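Adherence and virulence protein A (Streptococcus pneumoniae, PDB 6PON) binds fibronectin and probably contributes to the adherence and virulence of the pneumococcus, as a probable NFACT-family protein. Local coordinates at residues 10-15 against 89-94; 22-27 against 37-42; 96-101 against 121-126; 140-145 against 156-161; 230-235 against 253-258. One frame throughout, in Å; residues are numbered along the deposited sequence.

Contact 1 (10-15 against 89-94)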
# COMPACT_ATOMS: atom_id res chain seq x y z
N HIS B 10 -14.92 -18.99 -1.22
CA HIS B 10 -14.60 -19.46 -2.56
C HIS B 10 -15.39 -20.72 -2.91
O HIS B 10 -16.02 -20.78 -3.97
CB HIS B 10 -13.10 -19.69 -2.70
CG HIS B 10 -12.32 -18.42 -2.83
ND1 HIS B 10 -11.85 -17.96 -4.05
CD2 HIS B 10 -11.96 -17.49 -1.91
CE1 HIS B 10 -11.22 -16.81 -3.86
NE2 HIS B 10 -11.28 -16.51 -2.58
N ILE B 11 -15.40 -21.72 -2.02
CA ILE B 11 -16.00 -22.99 -2.43
C ILE B 11 -17.52 -22.88 -2.51
O ILE B 11 -18.16 -23.61 -3.28
CB ILE B 11 -15.57 -24.14 -1.50
CG1 ILE B 11 -15.93 -25.49 -2.17
CG2 ILE B 11 -16.23 -24.00 -0.13
CD1 ILE B 11 -15.16 -26.70 -1.63
N VAL B 12 -18.14 -21.99 -1.73
CA VAL B 12 -19.59 -21.94 -1.75
C VAL B 12 -20.07 -21.39 -3.08
O VAL B 12 -21.19 -21.71 -3.53
CB VAL B 12 -20.13 -21.13 -0.56
CG1 VAL B 12 -19.91 -19.66 -0.78
CG2 VAL B 12 -21.62 -21.40 -0.36
N GLU B 13 -19.23 -20.60 -3.76
CA GLU B 13 -19.56 -20.16 -5.12
C GLU B 13 -19.56 -21.33 -6.10
O GLU B 13 -20.45 -21.42 -6.96
CB GLU B 13 -18.58 -19.07 -5.57
CG GLU B 13 -18.93 -18.52 -6.93
CD GLU B 13 -20.26 -17.79 -6.92
OE1 GLU B 13 -21.11 -18.06 -7.80
OE2 GLU B 13 -20.48 -16.93 -6.06
N GLU B 14 -18.59 -22.25 -5.98
CA GLU B 14 -18.58 -23.47 -6.79
C GLU B 14 -19.79 -24.34 -6.48
O GLU B 14 -20.40 -24.92 -7.39
CB GLU B 14 -17.30 -24.30 -6.54
CG GLU B 14 -15.96 -23.65 -6.86
CD GLU B 14 -14.77 -24.59 -6.57
OE1 GLU B 14 -14.99 -25.67 -5.97
OE2 GLU B 14 -13.63 -24.24 -6.96
N LEU B 15 -20.10 -24.52 -5.19
CA LEU B 15 -21.22 -25.38 -4.83
C LEU B 15 -22.51 -24.80 -5.38
O LEU B 15 -23.37 -25.52 -5.88
CB LEU B 15 -21.31 -25.55 -3.31
CG LEU B 15 -20.11 -26.14 -2.56
CD1 LEU B 15 -20.35 -26.18 -1.05
CD2 LEU B 15 -19.76 -27.50 -3.07
N GLU B 89 -32.68 -24.98 -3.55
CA GLU B 89 -33.11 -23.67 -3.99
C GLU B 89 -32.02 -22.62 -3.94
O GLU B 89 -31.91 -21.80 -4.86
CB GLU B 89 -34.32 -23.22 -3.18
CG GLU B 89 -35.60 -23.83 -3.74
CD GLU B 89 -36.82 -23.55 -2.89
OE1 GLU B 89 -36.66 -23.17 -1.71
OE2 GLU B 89 -37.93 -23.72 -3.43
N SER B 90 -31.19 -22.64 -2.89
CA SER B 90 -30.12 -21.67 -2.73
C SER B 90 -29.04 -22.28 -1.85
O SER B 90 -29.33 -23.16 -1.02
CB SER B 90 -30.64 -20.38 -2.09
OG SER B 90 -31.03 -20.63 -0.74
N ILE B 91 -27.80 -21.83 -2.04
CA ILE B 91 -26.68 -22.26 -1.20
C ILE B 91 -25.91 -21.01 -0.80
O ILE B 91 -25.36 -20.32 -1.66
CB ILE B 91 -25.75 -23.26 -1.91
CG1 ILE B 91 -26.51 -24.54 -2.28
CG2 ILE B 91 -24.56 -23.61 -1.03
CD1 ILE B 91 -25.70 -25.46 -3.16
N GLU B 92 -25.86 -20.73 0.50
CA GLU B 92 -25.45 -19.42 0.96
C GLU B 92 -24.52 -19.54 2.16
O GLU B 92 -24.82 -20.27 3.11
CB GLU B 92 -26.66 -18.54 1.34
CG GLU B 92 -27.71 -18.34 0.23
CD GLU B 92 -27.16 -17.59 -0.98
OE1 GLU B 92 -26.07 -16.98 -0.88
OE2 GLU B 92 -27.81 -17.62 -2.05
N GLN B 93 -23.41 -18.82 2.10
CA GLN B 93 -22.59 -18.58 3.28
C GLN B 93 -23.22 -17.46 4.11
O GLN B 93 -23.71 -16.47 3.56
CB GLN B 93 -21.17 -18.20 2.87
CG GLN B 93 -20.22 -17.93 4.00
CD GLN B 93 -18.84 -17.55 3.51
OE1 GLN B 93 -18.66 -17.24 2.32
NE2 GLN B 93 -17.86 -17.59 4.40
N VAL B 94 -23.20 -17.61 5.43
CA VAL B 94 -23.59 -16.52 6.31
C VAL B 94 -22.40 -15.57 6.43
O VAL B 94 -21.40 -15.91 7.06
CB VAL B 94 -24.02 -17.01 7.69
CG1 VAL B 94 -24.49 -15.83 8.53
CG2 VAL B 94 -25.11 -18.06 7.58
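Val12 and Ile91 carry the apolar part of this contact, in which helix 10-15 lies over strand 89-93 with the two chain directions nearly antiparallel, 174° apart, and the axes 8.2 Å from each other at closest. Val12 CG2 meets Ile91 CG2 at 3.7 Å, the two side chains sliding past each other in opposite directions. With CG2 anti to the backbone N, the other methyl, CG1, falls between the backbone N and the carbonyl carbon (chi1 74°) and turns to Gln93, whose CB it approaches to 4.1 Å; here the side chains cross at about a right angle.

A second kind of contact sets methyls against backbone. Ile91 CD1 comes within 3.6 Å of Leu15 O, and Val12 CG2 also rests 4.0 Å from Gln93 N. No hydrogen bond joins the two segments, and the buried surface is a modest 213 Å², so the joint is purely one of packing. The amide of Gln93 belongs elsewhere: its NE2 bonds to the carbonyl oxygens of Asp97 and Gly5.

Around this layer, Arg16 follows in the helix and donates from NE to Ile91 O, adding a polar tie between helix 5-19 and strand 87-93. Leu15 also packs on Ile59 and Leu61 of strand 58-61, while Ile91 touches Val100 of strand 99-107; the helix therefore meets strands of two different sheets.

Contact 2 (22-27 against 37-42)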
# COMPACT_ATOMS: atom_id res chain seq x y z
N GLY B 22 -30.52 -28.43 -8.48
CA GLY B 22 -30.39 -29.86 -8.52
C GLY B 22 -31.42 -30.54 -7.64
O GLY B 22 -32.21 -29.90 -6.94
N ARG B 23 -31.40 -31.87 -7.67
CA ARG B 23 -32.30 -32.70 -6.89
C ARG B 23 -31.47 -33.61 -6.02
O ARG B 23 -30.53 -34.24 -6.50
CB ARG B 23 -33.22 -33.52 -7.79
CG ARG B 23 -34.33 -32.73 -8.46
CD ARG B 23 -35.46 -32.40 -7.46
NE ARG B 23 -36.50 -31.55 -8.06
CZ ARG B 23 -37.61 -31.15 -7.44
NH1 ARG B 23 -37.87 -31.52 -6.19
NH2 ARG B 23 -38.49 -30.38 -8.08
N ILE B 24 -31.80 -33.67 -4.73
CA ILE B 24 -31.13 -34.59 -3.81
C ILE B 24 -31.73 -35.97 -4.02
O ILE B 24 -32.94 -36.16 -3.82
CB ILE B 24 -31.28 -34.15 -2.36
CG1 ILE B 24 -30.66 -32.77 -2.15
CG2 ILE B 24 -30.65 -35.17 -1.43
CD1 ILE B 24 -31.04 -32.14 -0.85
N GLN B 25 -30.89 -36.93 -4.40
CA GLN B 25 -31.34 -38.27 -4.74
C GLN B 25 -31.02 -39.31 -3.69
O GLN B 25 -31.66 -40.37 -3.67
CB GLN B 25 -30.72 -38.72 -6.07
CG GLN B 25 -31.40 -38.16 -7.31
CD GLN B 25 -30.64 -38.49 -8.58
OE1 GLN B 25 -29.42 -38.67 -8.56
NE2 GLN B 25 -31.34 -38.56 -9.70
N LYS B 26 -30.04 -39.06 -2.82
CA LYS B 26 -29.63 -40.08 -1.86
C LYS B 26 -29.00 -39.37 -0.67
O LYS B 26 -28.35 -38.34 -0.82
CB LYS B 26 -28.68 -41.09 -2.51
CG LYS B 26 -28.65 -42.42 -1.81
CD LYS B 26 -27.61 -43.37 -2.41
CE LYS B 26 -27.42 -44.63 -1.52
NZ LYS B 26 -26.48 -45.64 -2.10
N ILE B 27 -29.23 -39.92 0.53
CA ILE B 27 -28.81 -39.28 1.77
C ILE B 27 -28.28 -40.37 2.69
O ILE B 27 -29.03 -41.28 3.07
CB ILE B 27 -29.98 -38.51 2.43
CG1 ILE B 27 -30.43 -37.33 1.57
CG2 ILE B 27 -29.61 -38.01 3.80
CD1 ILE B 27 -31.91 -37.40 1.18
N LEU B 37 -24.64 -36.33 0.47
CA LEU B 37 -25.80 -36.24 -0.40
C LEU B 37 -25.40 -36.54 -1.83
O LEU B 37 -24.46 -35.93 -2.35
CB LEU B 37 -26.42 -34.83 -0.34
CG LEU B 37 -26.67 -34.16 1.00
CD1 LEU B 37 -27.40 -32.85 0.81
CD2 LEU B 37 -27.49 -35.07 1.91
N GLN B 38 -26.11 -37.46 -2.48
CA GLN B 38 -26.02 -37.59 -3.93
C GLN B 38 -27.02 -36.61 -4.54
O GLN B 38 -28.21 -36.65 -4.22
CB GLN B 38 -26.30 -39.02 -4.39
CG GLN B 38 -25.73 -39.34 -5.76
CD GLN B 38 -26.56 -40.40 -6.49
OE1 GLN B 38 -27.23 -40.09 -7.49
NE2 GLN B 38 -26.52 -41.64 -6.00
N ILE B 39 -26.53 -35.72 -5.40
CA ILE B 39 -27.34 -34.66 -5.98
C ILE B 39 -27.21 -34.72 -7.49
O ILE B 39 -26.10 -34.70 -8.01
CB ILE B 39 -26.92 -33.27 -5.46
CG1 ILE B 39 -27.22 -33.12 -3.97
CG2 ILE B 39 -27.61 -32.16 -6.25
CD1 ILE B 39 -26.39 -32.01 -3.31
N ARG B 40 -28.34 -34.77 -8.18
CA ARG B 40 -28.37 -34.69 -9.63
C ARG B 40 -28.61 -33.25 -10.04
O ARG B 40 -29.53 -32.60 -9.52
CB ARG B 40 -29.46 -35.59 -10.21
CG ARG B 40 -29.63 -35.45 -11.72
CD ARG B 40 -30.38 -36.63 -12.30
NE ARG B 40 -30.37 -36.62 -13.76
CZ ARG B 40 -29.36 -37.05 -14.52
NH1 ARG B 40 -28.25 -37.52 -13.96
NH2 ARG B 40 -29.47 -37.00 -15.84
N SER B 41 -27.81 -32.77 -10.99
CA SER B 41 -27.83 -31.37 -11.39
C SER B 41 -27.13 -31.23 -12.73
O SER B 41 -26.06 -31.81 -12.93
CB SER B 41 -27.15 -30.51 -10.34
OG SER B 41 -27.69 -29.21 -10.38
N ASN B 42 -27.73 -30.45 -13.63
CA ASN B 42 -27.20 -30.27 -14.99
C ASN B 42 -26.91 -31.61 -15.66
O ASN B 42 -25.86 -31.81 -16.29
CB ASN B 42 -25.93 -29.39 -14.99
CG ASN B 42 -26.05 -28.18 -14.07
OD1 ASN B 42 -26.87 -27.28 -14.29
ND2 ASN B 42 -25.23 -28.16 -13.01
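Leu37 and Ile27 face each other across an antiparallel beta hairpin, strands 23-28 and 34-41, and Leu37 can be followed outward. Its CB lies 4.0 Å from Lys26 O. With CG anti to the carbonyl carbon (chi1 -48°), the branch divides: CD2 reaches Ile27 CG1 at 3.7 Å, the two side chains side by side and pointing the same way, whereas CD1 meets Ile24 CD1 at 4.1 Å. Ile39 continues this apolar face, its CG1 3.9 Å from Ile24 CG1.

The backbone register is interrupted by a classic beta bulge, in which Gln25 and Lys26 both face Gln38. Gln38 O takes a 2.7 Å bond from Gln25 N, nearly straight at 165°, and a weak one from Lys26 N. In the other direction Gln38 N donates to Lys26 O at 2.9 Å. Beyond the bulge, Arg23 and Arg40 form a hydrogen-bonded pair, with Arg23 N 2.7 Å from Arg40 O.

Lys26, Gln38, Arg23 and Arg40 lie on the opposite face, and the guanidinium of Arg23 is held by Gly85 O. The chemistry is thus divided: aliphatic branches pack on the buried face, long polar side chains occupy the more exposed one, and backbone bonds hold the strands together.

Contact 3 (96-101 against 121-126)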
# COMPACT_ATOMS: atom_id res chain seq x y z
N ASN B 96 -19.08 -13.83 6.27
CA ASN B 96 -17.83 -14.54 6.00
C ASN B 96 -17.51 -15.51 7.13
O ASN B 96 -16.35 -15.86 7.35
CB ASN B 96 -16.67 -13.58 5.79
CG ASN B 96 -15.52 -14.22 4.99
OD1 ASN B 96 -15.74 -14.78 3.92
ND2 ASN B 96 -14.30 -14.12 5.53
N ASP B 97 -18.54 -15.97 7.84
CA ASP B 97 -18.34 -16.93 8.91
C ASP B 97 -18.32 -18.34 8.32
O ASP B 97 -18.59 -18.55 7.14
CB ASP B 97 -19.44 -16.78 9.96
CG ASP B 97 -19.03 -17.29 11.33
OD1 ASP B 97 -18.00 -18.00 11.46
OD2 ASP B 97 -19.77 -16.98 12.29
N ARG B 98 -17.99 -19.32 9.16
CA ARG B 98 -17.90 -20.72 8.74
C ARG B 98 -19.24 -21.43 8.92
O ARG B 98 -19.38 -22.40 9.68
CB ARG B 98 -16.78 -21.43 9.50
CG ARG B 98 -15.34 -20.97 9.13
CD ARG B 98 -14.34 -21.31 10.24
NE ARG B 98 -14.89 -20.79 11.48
CZ ARG B 98 -14.60 -21.23 12.69
NH1 ARG B 98 -13.75 -22.25 12.86
NH2 ARG B 98 -15.20 -20.69 13.75
N ILE B 99 -20.25 -20.93 8.20
CA ILE B 99 -21.61 -21.46 8.25
C ILE B 99 -22.19 -21.44 6.84
O ILE B 99 -22.16 -20.40 6.17
CB ILE B 99 -22.53 -20.64 9.17
CG1 ILE B 99 -21.85 -20.38 10.50
CG2 ILE B 99 -23.88 -21.35 9.34
CD1 ILE B 99 -22.71 -19.67 11.46
N VAL B 100 -22.77 -22.57 6.42
CA VAL B 100 -23.44 -22.66 5.13
C VAL B 100 -24.88 -23.09 5.32
O VAL B 100 -25.17 -24.01 6.10
CB VAL B 100 -22.73 -23.63 4.16
CG1 VAL B 100 -23.52 -23.72 2.88
CG2 VAL B 100 -21.32 -23.15 3.90
N GLU B 101 -25.77 -22.43 4.59
CA GLU B 101 -27.20 -22.72 4.62
C GLU B 101 -27.65 -23.11 3.22
O GLU B 101 -27.37 -22.41 2.24
CB GLU B 101 -27.99 -21.52 5.13
CG GLU B 101 -27.68 -21.22 6.60
CD GLU B 101 -28.52 -20.10 7.16
OE1 GLU B 101 -29.13 -19.35 6.37
OE2 GLU B 101 -28.57 -19.97 8.40
N GLU B 121 -22.37 -25.89 10.46
CA GLU B 121 -21.54 -24.97 11.22
C GLU B 121 -20.21 -25.65 11.45
O GLU B 121 -20.15 -26.73 12.05
CB GLU B 121 -22.18 -24.62 12.57
CG GLU B 121 -23.62 -24.14 12.48
CD GLU B 121 -24.26 -24.11 13.85
OE1 GLU B 121 -23.56 -24.54 14.81
OE2 GLU B 121 -25.42 -23.65 13.97
N ILE B 122 -19.14 -25.03 10.96
CA ILE B 122 -17.80 -25.57 11.08
C ILE B 122 -17.11 -24.73 12.15
O ILE B 122 -16.54 -23.68 11.87
CB ILE B 122 -17.06 -25.56 9.75
CG1 ILE B 122 -17.87 -26.40 8.76
CG2 ILE B 122 -15.66 -26.11 9.91
CD1 ILE B 122 -17.53 -26.14 7.33
N MET B 123 -17.18 -25.21 13.39
CA MET B 123 -16.79 -24.49 14.60
C MET B 123 -15.98 -25.39 15.50
O MET B 123 -16.24 -25.49 16.70
CB MET B 123 -18.01 -23.99 15.36
CG MET B 123 -19.00 -23.17 14.53
SD MET B 123 -18.44 -21.48 14.36
CE MET B 123 -19.54 -20.85 13.11
N GLY B 124 -15.00 -26.08 14.93
CA GLY B 124 -14.15 -26.95 15.71
C GLY B 124 -14.92 -27.92 16.59
O GLY B 124 -15.73 -28.71 16.10
N LYS B 125 -14.68 -27.84 17.90
CA LYS B 125 -15.32 -28.73 18.87
C LYS B 125 -16.84 -28.66 18.80
O LYS B 125 -17.52 -29.64 19.12
CB LYS B 125 -14.80 -28.38 20.27
CG LYS B 125 -15.79 -28.57 21.40
CD LYS B 125 -15.45 -27.67 22.56
CE LYS B 125 -14.45 -28.33 23.46
NZ LYS B 125 -15.04 -29.55 24.08
N HIS B 126 -17.40 -27.54 18.36
CA HIS B 126 -18.83 -27.33 18.33
C HIS B 126 -19.43 -27.48 16.94
O HIS B 126 -20.60 -27.14 16.75
CB HIS B 126 -19.16 -25.95 18.89
CG HIS B 126 -18.75 -25.77 20.32
ND1 HIS B 126 -19.05 -26.70 21.30
CD2 HIS B 126 -18.07 -24.77 20.94
CE1 HIS B 126 -18.57 -26.28 22.46
NE2 HIS B 126 -17.97 -25.11 22.26
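Arg98 lays its guanidinium over Ile122 O, which sits 3.1 Å from the guanidinium plane and above its centre. This is where antiparallel strands 99-107 and 113-121, neighbours in a five-stranded sheet, fray into loops: Ile99 and Glu121 make a non-hydrogen-bonded pair with CA atoms 4.6 Å apart, and Arg98 is the centre of an inverse gamma turn. Although Arg98 NE and NH1 are close to Ile122 O, their angles are poor for hydrogen bonding; the geometry is a carbonyl oxygen against a flat cation, which would be electrostatically favourable.

The one hydrogen bond across the contact is backbone to backbone. Ile122 N donates to Arg98 O over 2.9 Å, almost straight at 174°, so Arg98 meets Ile122 through both its main chain and its side chain. At the first residue of the turn, Asp97 OD1 accepts from Arg98 N on its anti side, the donor 33° out of the carboxylate plane.

Met123 adds a second neighbour on the same side of the guanidinium plane. Its chain bends at chi2 (-81°), the torsion that places SD, and SD comes 3.4 Å from Arg98 NH2, approaching obliquely. Glu121 turns its carboxylate to Arg154, in a salt bridge, and to Tyr162, while Ile122 packs on Phe3. The Met123 methyl touches two residues of 96-101, with CE 3.5 Å from Ile99 CG1 and 3.6 Å from Asp97 OD1.

Contact 4 (140-145 against 156-161)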
# COMPACT_ATOMS: atom_id res chain seq x y z
N LEU B 140 -35.53 -29.76 12.92
CA LEU B 140 -36.13 -31.05 12.64
C LEU B 140 -35.24 -32.19 13.13
O LEU B 140 -35.75 -33.21 13.62
CB LEU B 140 -36.43 -31.17 11.15
CG LEU B 140 -37.45 -30.14 10.65
CD1 LEU B 140 -37.39 -29.98 9.11
CD2 LEU B 140 -38.91 -30.50 11.15
N GLU B 141 -33.93 -32.03 13.03
CA GLU B 141 -32.97 -33.05 13.45
C GLU B 141 -31.56 -32.45 13.34
O GLU B 141 -31.36 -31.42 12.68
CB GLU B 141 -33.13 -34.33 12.60
CG GLU B 141 -32.40 -35.59 13.04
CD GLU B 141 -32.33 -35.86 14.54
OE1 GLU B 141 -32.95 -36.84 15.01
OE2 GLU B 141 -31.60 -35.14 15.26
N VAL B 142 -30.61 -33.06 14.03
CA VAL B 142 -29.31 -32.43 14.19
C VAL B 142 -28.29 -33.51 14.53
O VAL B 142 -28.53 -34.35 15.40
CB VAL B 142 -29.34 -31.33 15.27
CG1 VAL B 142 -30.03 -31.83 16.53
CG2 VAL B 142 -27.93 -30.87 15.60
N ILE B 143 -27.15 -33.49 13.84
CA ILE B 143 -26.30 -34.67 13.84
C ILE B 143 -25.59 -34.86 15.17
O ILE B 143 -25.23 -36.00 15.50
CB ILE B 143 -25.31 -34.59 12.67
CG1 ILE B 143 -24.97 -36.00 12.18
CG2 ILE B 143 -24.06 -33.79 13.06
CD1 ILE B 143 -24.16 -36.00 10.92
N LYS B 144 -25.42 -33.81 15.97
CA LYS B 144 -24.85 -33.95 17.31
C LYS B 144 -25.82 -33.31 18.30
O LYS B 144 -25.83 -32.08 18.45
CB LYS B 144 -23.48 -33.31 17.41
CG LYS B 144 -22.35 -34.32 17.32
CD LYS B 144 -21.01 -33.70 17.70
CE LYS B 144 -20.45 -32.85 16.59
NZ LYS B 144 -19.39 -31.91 17.07
N HIS B 145 -26.62 -34.13 18.98
CA HIS B 145 -27.54 -33.59 19.98
C HIS B 145 -26.76 -32.99 21.15
O HIS B 145 -25.76 -33.55 21.59
CB HIS B 145 -28.49 -34.67 20.47
CG HIS B 145 -29.48 -35.12 19.44
ND1 HIS B 145 -30.62 -35.83 19.75
CD2 HIS B 145 -29.49 -34.98 18.09
CE1 HIS B 145 -31.30 -36.08 18.65
NE2 HIS B 145 -30.63 -35.58 17.62
N LEU B 156 -29.56 -27.92 21.30
CA LEU B 156 -29.51 -28.50 19.96
C LEU B 156 -30.23 -29.84 20.00
O LEU B 156 -29.62 -30.90 20.12
CB LEU B 156 -28.08 -28.64 19.46
CG LEU B 156 -27.40 -27.28 19.26
CD1 LEU B 156 -26.09 -27.43 18.53
CD2 LEU B 156 -28.32 -26.33 18.53
N LEU B 157 -31.55 -29.77 19.90
CA LEU B 157 -32.36 -30.98 19.99
C LEU B 157 -33.54 -30.82 19.04
O LEU B 157 -34.00 -29.69 18.82
CB LEU B 157 -32.86 -31.22 21.43
CG LEU B 157 -31.87 -31.62 22.54
CD1 LEU B 157 -32.53 -31.52 23.91
CD2 LEU B 157 -31.31 -33.04 22.35
N PRO B 158 -34.02 -31.91 18.45
CA PRO B 158 -35.26 -31.83 17.65
C PRO B 158 -36.36 -31.10 18.41
O PRO B 158 -36.54 -31.29 19.62
CB PRO B 158 -35.63 -33.30 17.40
CG PRO B 158 -34.32 -34.05 17.53
CD PRO B 158 -33.45 -33.27 18.48
N GLY B 159 -37.08 -30.23 17.70
CA GLY B 159 -38.15 -29.45 18.27
C GLY B 159 -37.74 -28.10 18.83
O GLY B 159 -38.57 -27.20 18.90
N SER B 160 -36.47 -27.95 19.24
CA SER B 160 -35.98 -26.66 19.69
C SER B 160 -35.90 -25.69 18.52
O SER B 160 -35.66 -26.08 17.37
CB SER B 160 -34.58 -26.80 20.33
OG SER B 160 -34.61 -27.53 21.54
N THR B 161 -36.11 -24.41 18.83
CA THR B 161 -35.97 -23.36 17.83
C THR B 161 -34.49 -23.11 17.56
O THR B 161 -33.67 -23.11 18.48
CB THR B 161 -36.64 -22.08 18.33
OG1 THR B 161 -38.00 -22.38 18.66
CG2 THR B 161 -36.61 -20.99 17.25
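His145 has Pro158 over one ring face and the Glu141 carboxylate and Val142 O at its edge. Pro158 CD lies 3.9 Å from the ring centroid, 26° off the normal, a CH-pi contact offset toward the rim, where CE1 is the nearest ring atom. Leu157 CD2 approaches obliquely, 3.8 Å from His145 CB. Pro158 belongs to a type II beta turn, Leu157 to Ser160, which lies alongside edge strand 139-142 in the five-stranded sheet. Gly159 adopts a positive phi of 90° in that turn.

The ring's rotation is fixed in part by a His-carboxylate hydrogen bond: His145 NE2 donates to the syn lone pair of Glu141 OE2 at 2.6 Å, close to the ring plane. Val142 N uses the anti lone pair of the same oxygen, so two donors grip it. Pro158 CG also touches this oxygen, at 3.7 Å, alongside the Glu141 side chain.

At the CA of His145, the backbone closes the contact without a conventional hydrogen bond between the segments. Leu156 O faces the CA-H of His145 at a CA to O distance of 3.4 Å. On the strand side, Val142 CG1 also reaches Leu156 O, at 3.7 Å.

Contact 5 (230-235 against 253-258)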
# COMPACT_ATOMS: atom_id res chain seq x y z
N THR B 230 8.87 12.50 -12.85
CA THR B 230 8.51 13.87 -12.48
C THR B 230 7.24 14.29 -13.20
O THR B 230 7.11 14.09 -14.42
CB THR B 230 9.67 14.84 -12.81
OG1 THR B 230 10.87 14.43 -12.14
CG2 THR B 230 9.34 16.26 -12.36
N LYS B 231 6.31 14.88 -12.46
CA LYS B 231 5.03 15.36 -12.98
C LYS B 231 4.68 16.65 -12.27
O LYS B 231 3.93 16.66 -11.29
CB LYS B 231 3.91 14.34 -12.77
CG LYS B 231 4.12 13.01 -13.47
CD LYS B 231 3.20 12.90 -14.67
CE LYS B 231 3.65 11.79 -15.62
NZ LYS B 231 4.95 12.13 -16.26
N PRO B 232 5.21 17.78 -12.73
CA PRO B 232 5.04 19.04 -11.98
C PRO B 232 3.57 19.45 -11.89
O PRO B 232 2.86 19.48 -12.89
CB PRO B 232 5.87 20.05 -12.79
CG PRO B 232 6.76 19.23 -13.65
CD PRO B 232 6.02 17.97 -13.94
N CYS B 233 3.13 19.77 -10.68
CA CYS B 233 1.78 20.29 -10.46
C CYS B 233 1.80 21.34 -9.36
O CYS B 233 2.64 21.29 -8.45
CB CYS B 233 0.77 19.20 -10.05
SG CYS B 233 0.78 17.72 -11.05
N LEU B 234 0.86 22.26 -9.43
CA LEU B 234 0.55 23.12 -8.30
C LEU B 234 -0.28 22.36 -7.26
O LEU B 234 -0.87 21.31 -7.53
CB LEU B 234 -0.20 24.36 -8.75
CG LEU B 234 0.61 25.31 -9.64
CD1 LEU B 234 -0.33 26.06 -10.52
CD2 LEU B 234 1.45 26.29 -8.82
N THR B 235 -0.32 22.91 -6.05
CA THR B 235 -1.30 22.50 -5.05
C THR B 235 -2.08 23.74 -4.63
O THR B 235 -1.90 24.83 -5.18
CB THR B 235 -0.63 21.82 -3.84
OG1 THR B 235 0.09 22.79 -3.08
CG2 THR B 235 0.34 20.73 -4.26
N ALA B 253 5.01 21.15 -18.09
CA ALA B 253 5.98 20.37 -18.82
C ALA B 253 7.23 20.13 -18.00
O ALA B 253 7.92 19.11 -18.18
CB ALA B 253 6.33 21.05 -20.14
N ASN B 254 7.54 21.03 -17.08
CA ASN B 254 8.75 20.85 -16.29
C ASN B 254 8.66 21.73 -15.05
O ASN B 254 7.77 22.56 -14.91
CB ASN B 254 9.98 21.19 -17.11
CG ASN B 254 9.77 22.41 -17.93
OD1 ASN B 254 9.66 23.52 -17.40
ND2 ASN B 254 9.65 22.23 -19.23
N LEU B 255 9.63 21.54 -14.16
CA LEU B 255 9.59 22.23 -12.89
C LEU B 255 9.88 23.72 -13.04
O LEU B 255 9.44 24.51 -12.20
CB LEU B 255 10.59 21.57 -11.93
CG LEU B 255 10.36 20.05 -11.81
CD1 LEU B 255 11.63 19.29 -11.44
CD2 LEU B 255 9.25 19.77 -10.83
N SER B 256 10.57 24.11 -14.11
CA SER B 256 10.83 25.52 -14.37
C SER B 256 9.53 26.28 -14.63
O SER B 256 9.29 27.34 -14.05
CB SER B 256 11.78 25.66 -15.56
OG SER B 256 11.51 26.85 -16.32
N ASP B 257 8.69 25.75 -15.52
CA ASP B 257 7.41 26.39 -15.81
C ASP B 257 6.53 26.42 -14.57
O ASP B 257 5.80 27.39 -14.34
CB ASP B 257 6.69 25.64 -16.93
CG ASP B 257 7.40 25.73 -18.28
OD1 ASP B 257 8.53 26.27 -18.37
OD2 ASP B 257 6.81 25.22 -19.25
N LEU B 258 6.54 25.34 -13.79
CA LEU B 258 5.74 25.30 -12.56
C LEU B 258 6.17 26.42 -11.60
O LEU B 258 5.33 27.18 -11.09
CB LEU B 258 5.87 23.92 -11.90
CG LEU B 258 5.42 23.79 -10.43
CD1 LEU B 258 3.94 24.05 -10.32
CD2 LEU B 258 5.75 22.41 -9.84
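Ala253 is only brushed by the ring of Pro232, Ala253 C lying 4.5 Å from Pro232 CG. Asn254 follows as the N-cap of helix 255-263: its OD1 accepts from Asp257 N at 3.1 Å, fairly straight at 164°, and so occupies a first-turn N-H. Pro232 CG lies 3.4 Å from Asn254 C, packing on the main chain of the cap while the CB of Asn254 points away.

Leu255 comes next. Its CD2 is shared between Pro232 CG and Thr230 CG2, each at 3.8 Å, and the side chains of Leu255 and Thr230 cross at about a right angle. The hydroxyl of Thr230 pairs with His10 of the second subunit, on which Leu255 also packs through Ile11.

One turn later, Leu258 points into the strand segment. Its CG is anti to the backbone N (chi1 165°), and the two methyls then divide the work: CD2 meets Pro232 CB at 3.8 Å, and CD1 meets Leu234 CG at 3.6 Å as those side chains slide past each other in opposite directions. CD1 also rests on Cys233 O, again at 3.6 Å. Phe252 and Phe239 extend this apolar cluster.

No hydrogen bond crosses between the segments, so segment 230-235 and the helix start are joined by apolar side chains packing on one another and on backbone, with polar bonding directed to the helix cap, the sheet and the partner subunit.

How the contacts relate
From the N terminus, helix 5-19 opens contact 1, which closes 74 residues later on strand 87-93. Contact 2, a short hairpin closure in the four-stranded sheet, falls wholly within that span. The rest follow in series, none crossing another. Contact 3 opens where contact 1 ends, the two joined by probable backbone bonds such as Glu92 O to Glu101 N, and contact 4 closes the far edge of the same five-stranded sheet, with centres about 16 Å from contact 3. Contact 5 lies apart, its centre about 52 Å from that of contact 1, yet both touch the second subunit; contact 5 ties the small C-terminal sheet to helix 255-263.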